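Local coordinates for KLLA0C04147p (Kluyveromyces lactis, PDB 5H2A), which probably binds and transfers sterols as an OSBP-family protein, the chain here being its ankyrin-repeat domain, at residues N89-D94 / D122-D127. Numbering follows the deposited sequence.
Sequences NKQDQD and DCILND
Ile124 lies between Asn89 and Gln91, meeting each with a different methyl. CD1, at the end of the CG1 branch that stands anti to the carbonyl carbon (chi1 -67°), lies 3.6 Å from CB of Asn89, the two side chains crossing at about a right angle. Beyond that CB, the Asn89 amide turns to the backbone just ahead of 122-127, its OD1 accepting from Asn121 N and its ND2 donating to Asp119 O. CG2 of Ile124 meets the Gln91 amide tip to tip, 3.4 Å from Gln91 NE2. That amide is anchored in its own loop, where NE2 donates to Gly95 O; the same nitrogen sits 3.1 Å from Leu125 O.

Further along, backbone joins backbone: Asp127 N donates to Asp94 O at 2.9 Å in a nearly straight bond (164°), approaching from above the carbonyl plane. The Asp127 carboxylate packs against the same carbonyl, OD2 lying 3.3 Å from Asp94 C and close to Gln93 O without bonding it, acceptor against acceptor. Asp92 shapes the loop that presents this carbonyl, its OD1 taking Asp94 N at 2.8 Å in an Asx turn. Asp92 OD1 and Asn126 OD1 each also accept a backbone N four residues on (Asn96, Leu130), and Asn126 ND2 reaches across to Asn96 OD1. End to end, residues 89-94 and 124-127 point the same way within 13°; tied by the Asp127-Asp94 backbone bond, these loops ahead of helix 98-104 and of helix 139-165 are consistent with successive loops of an ankyrin-repeat stack.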
ATOM      1  N   ASN A  89       1.523  -1.490  -9.076  1.00 14.80           N
ATOM      2  CA  ASN A  89       0.755  -0.303  -8.720  1.00 16.61           C
ATOM      3  C   ASN A  89       1.216   0.955  -9.449  1.00 17.05           C
ATOM      4  O   ASN A  89       0.865   2.060  -9.022  1.00 17.61           O
ATOM      5  CB  ASN A  89       0.836  -0.070  -7.210  1.00 19.27           C
ATOM      6  CG  ASN A  89       0.378  -1.256  -6.427  1.00 19.52           C
ATOM      7  OD1 ASN A  89      -0.721  -1.758  -6.665  1.00 18.46           O
ATOM      8  ND2 ASN A  89       1.212  -1.722  -5.481  1.00 18.62           N
ATOM      9  N   LYS A  90       2.018   0.815 -10.506  1.00 16.68           N
ATOM     10  CA  LYS A  90       2.422   1.960 -11.331  1.00 17.12           C
ATOM     11  C   LYS A  90       1.222   2.771 -11.821  1.00 18.34           C
ATOM     12  O   LYS A  90       0.260   2.230 -12.372  1.00 15.20           O
ATOM     13  CB  LYS A  90       3.235   1.453 -12.534  1.00 17.53           C
ATOM     14  CG  LYS A  90       3.580   2.522 -13.582  1.00 21.68           C
ATOM     15  CD  LYS A  90       4.522   3.591 -13.036  1.00 23.84           C
ATOM     16  CE  LYS A  90       4.822   4.644 -14.128  1.00 34.91           C
ATOM     17  NZ  LYS A  90       5.687   5.741 -13.609  1.00 42.26           N
ATOM     18  N   GLN A  91       1.292   4.090 -11.665  1.00 15.13           N
ATOM     19  CA  GLN A  91       0.257   4.970 -12.188  1.00 15.80           C
ATOM     20  C   GLN A  91       0.698   5.581 -13.514  1.00 19.42           C
ATOM     21  O   GLN A  91       1.834   6.058 -13.635  1.00 20.69           O
ATOM     22  CB  GLN A  91      -0.061   6.077 -11.184  1.00 18.12           C
ATOM     23  CG  GLN A  91      -0.752   5.587  -9.920  1.00 19.23           C
ATOM     24  CD  GLN A  91      -0.967   6.725  -8.951  1.00 23.39           C
ATOM     25  OE1 GLN A  91      -0.071   7.058  -8.184  1.00 26.88           O
ATOM     26  NE2 GLN A  91      -2.132   7.359  -9.020  1.00 19.16           N
ATOM     27  N   ASP A  92      -0.203   5.577 -14.495  1.00 17.55           N
ATOM     28  CA  ASP A  92       0.068   6.128 -15.819  1.00 18.85           C
ATOM     29  C   ASP A  92      -0.211   7.635 -15.813  1.00 21.24           C
ATOM     30  O   ASP A  92      -0.331   8.250 -14.752  1.00 21.85           O
ATOM     31  CB  ASP A  92      -0.747   5.373 -16.883  1.00 19.58           C
ATOM     32  CG  ASP A  92      -2.270   5.611 -16.775  1.00 22.14           C
ATOM     33  OD1 ASP A  92      -2.727   6.542 -16.074  1.00 19.38           O
ATOM     34  OD2 ASP A  92      -3.024   4.861 -17.436  1.00 22.95           O
ATOM     35  N   GLN A  93      -0.334   8.252 -16.991  1.00 22.36           N
ATOM     36  CA  GLN A  93      -0.457   9.707 -17.043  1.00 23.03           C
ATOM     37  C   GLN A  93      -1.809  10.217 -16.565  1.00 27.24           C
ATOM     38  O   GLN A  93      -1.931  11.417 -16.314  1.00 27.26           O
ATOM     39  CB  GLN A  93      -0.201  10.219 -18.467  1.00 25.10           C
ATOM     40  CG  GLN A  93      -1.114   9.622 -19.525  1.00 31.93           C
ATOM     41  CD  GLN A  93      -0.900  10.258 -20.896  1.00 52.20           C
ATOM     42  OE1 GLN A  93      -0.031  11.117 -21.064  1.00 60.13           O
ATOM     43  NE2 GLN A  93      -1.695   9.843 -21.877  1.00 46.34           N
ATOM     44  N   ASP A  94      -2.816   9.349 -16.441  1.00 22.31           N
ATOM     45  CA  ASP A  94      -4.107   9.704 -15.855  1.00 19.46           C
ATOM     46  C   ASP A  94      -4.219   9.291 -14.387  1.00 21.38           C
ATOM     47  O   ASP A  94      -5.302   9.414 -13.800  1.00 22.26           O
ATOM     48  CB  ASP A  94      -5.242   9.064 -16.662  1.00 21.98           C
ATOM     49  CG  ASP A  94      -5.158   9.398 -18.158  1.00 32.94           C
ATOM     50  OD1 ASP A  94      -5.158  10.596 -18.501  1.00 24.61           O
ATOM     51  OD2 ASP A  94      -5.087   8.465 -18.985  1.00 26.55           O
ATOM     52  N   ASP A 122      -5.276  -1.563  -3.953  1.00 18.44           N
ATOM     53  CA  ASP A 122      -6.560  -1.182  -4.518  1.00 16.54           C
ATOM     54  C   ASP A 122      -7.129   0.095  -3.901  1.00 21.78           C
ATOM     55  O   ASP A 122      -8.325   0.374  -4.105  1.00 20.35           O
ATOM     56  CB  ASP A 122      -7.574  -2.327  -4.382  1.00 16.88           C
ATOM     57  CG  ASP A 122      -7.898  -2.665  -2.930  1.00 21.73           C
ATOM     58  OD1 ASP A 122      -7.154  -2.255  -2.010  1.00 20.32           O
ATOM     59  OD2 ASP A 122      -8.911  -3.355  -2.710  1.00 23.15           O
ATOM     60  N   CYS A 123      -6.317   0.869  -3.171  1.00 20.59           N
ATOM     61  CA  CYS A 123      -6.753   2.147  -2.604  1.00 20.54           C
ATOM     62  C   CYS A 123      -6.246   3.357  -3.375  1.00 20.43           C
ATOM     63  O   CYS A 123      -6.627   4.492  -3.056  1.00 21.13           O
ATOM     64  CB  CYS A 123      -6.298   2.248  -1.145  1.00 25.40           C
ATOM     65  SG  CYS A 123      -7.083   0.997  -0.111  1.00 25.40           S
ATOM     66  N   ILE A 124      -5.419   3.152  -4.396  1.00 18.50           N
ATOM     67  CA  ILE A 124      -4.810   4.269  -5.115  1.00 17.85           C
ATOM     68  C   ILE A 124      -5.864   5.060  -5.882  1.00 20.19           C
ATOM     69  O   ILE A 124      -6.717   4.490  -6.581  1.00 18.26           O
ATOM     70  CB  ILE A 124      -3.706   3.739  -6.044  1.00 15.67           C
ATOM     71  CG1 ILE A 124      -2.558   3.188  -5.184  1.00 16.65           C
ATOM     72  CG2 ILE A 124      -3.258   4.819  -7.009  1.00 18.48           C
ATOM     73  CD1 ILE A 124      -1.529   2.385  -5.944  1.00 19.15           C
ATOM     74  N   LEU A 125      -5.813   6.392  -5.751  1.00 17.39           N
ATOM     75  CA  LEU A 125      -6.714   7.285  -6.472  1.00 20.51           C
ATOM     76  C   LEU A 125      -6.085   7.689  -7.799  1.00 21.51           C
ATOM     77  O   LEU A 125      -4.907   8.058  -7.841  1.00 22.63           O
ATOM     78  CB  LEU A 125      -7.000   8.545  -5.645  1.00 21.80           C
ATOM     79  CG  LEU A 125      -7.579   8.299  -4.250  1.00 30.03           C
ATOM     80  CD1 LEU A 125      -7.886   9.632  -3.554  1.00 37.66           C
ATOM     81  CD2 LEU A 125      -8.826   7.466  -4.381  1.00 25.81           C
ATOM     82  N   ASN A 126      -6.865   7.646  -8.872  1.00 17.45           N
ATOM     83  CA  ASN A 126      -6.372   8.211 -10.125  1.00 22.21           C
ATOM     84  C   ASN A 126      -6.542   9.735 -10.084  1.00 25.66           C
ATOM     85  O   ASN A 126      -6.906  10.318  -9.058  1.00 21.78           O
ATOM     86  CB  ASN A 126      -7.057   7.555 -11.324  1.00 17.23           C
ATOM     87  CG  ASN A 126      -8.563   7.808 -11.372  1.00 21.71           C
ATOM     88  OD1 ASN A 126      -9.109   8.661 -10.647  1.00 21.67           O
ATOM     89  ND2 ASN A 126      -9.247   7.061 -12.245  1.00 19.27           N
ATOM     90  N   ASP A 127      -6.248  10.405 -11.204  1.00 22.61           N
ATOM     91  CA  ASP A 127      -6.331  11.866 -11.241  1.00 26.10           C
ATOM     92  C   ASP A 127      -7.765  12.370 -11.133  1.00 25.49           C
ATOM     93  O   ASP A 127      -7.971  13.551 -10.833  1.00 29.75           O
ATOM     94  CB  ASP A 127      -5.691  12.408 -12.525  1.00 22.78           C
ATOM     95  CG  ASP A 127      -4.186  12.161 -12.581  1.00 29.39           C
ATOM     96  OD1 ASP A 127      -3.617  11.698 -11.573  1.00 32.99           O
ATOM     97  OD2 ASP A 127      -3.566  12.432 -13.637  1.00 42.62           O
TER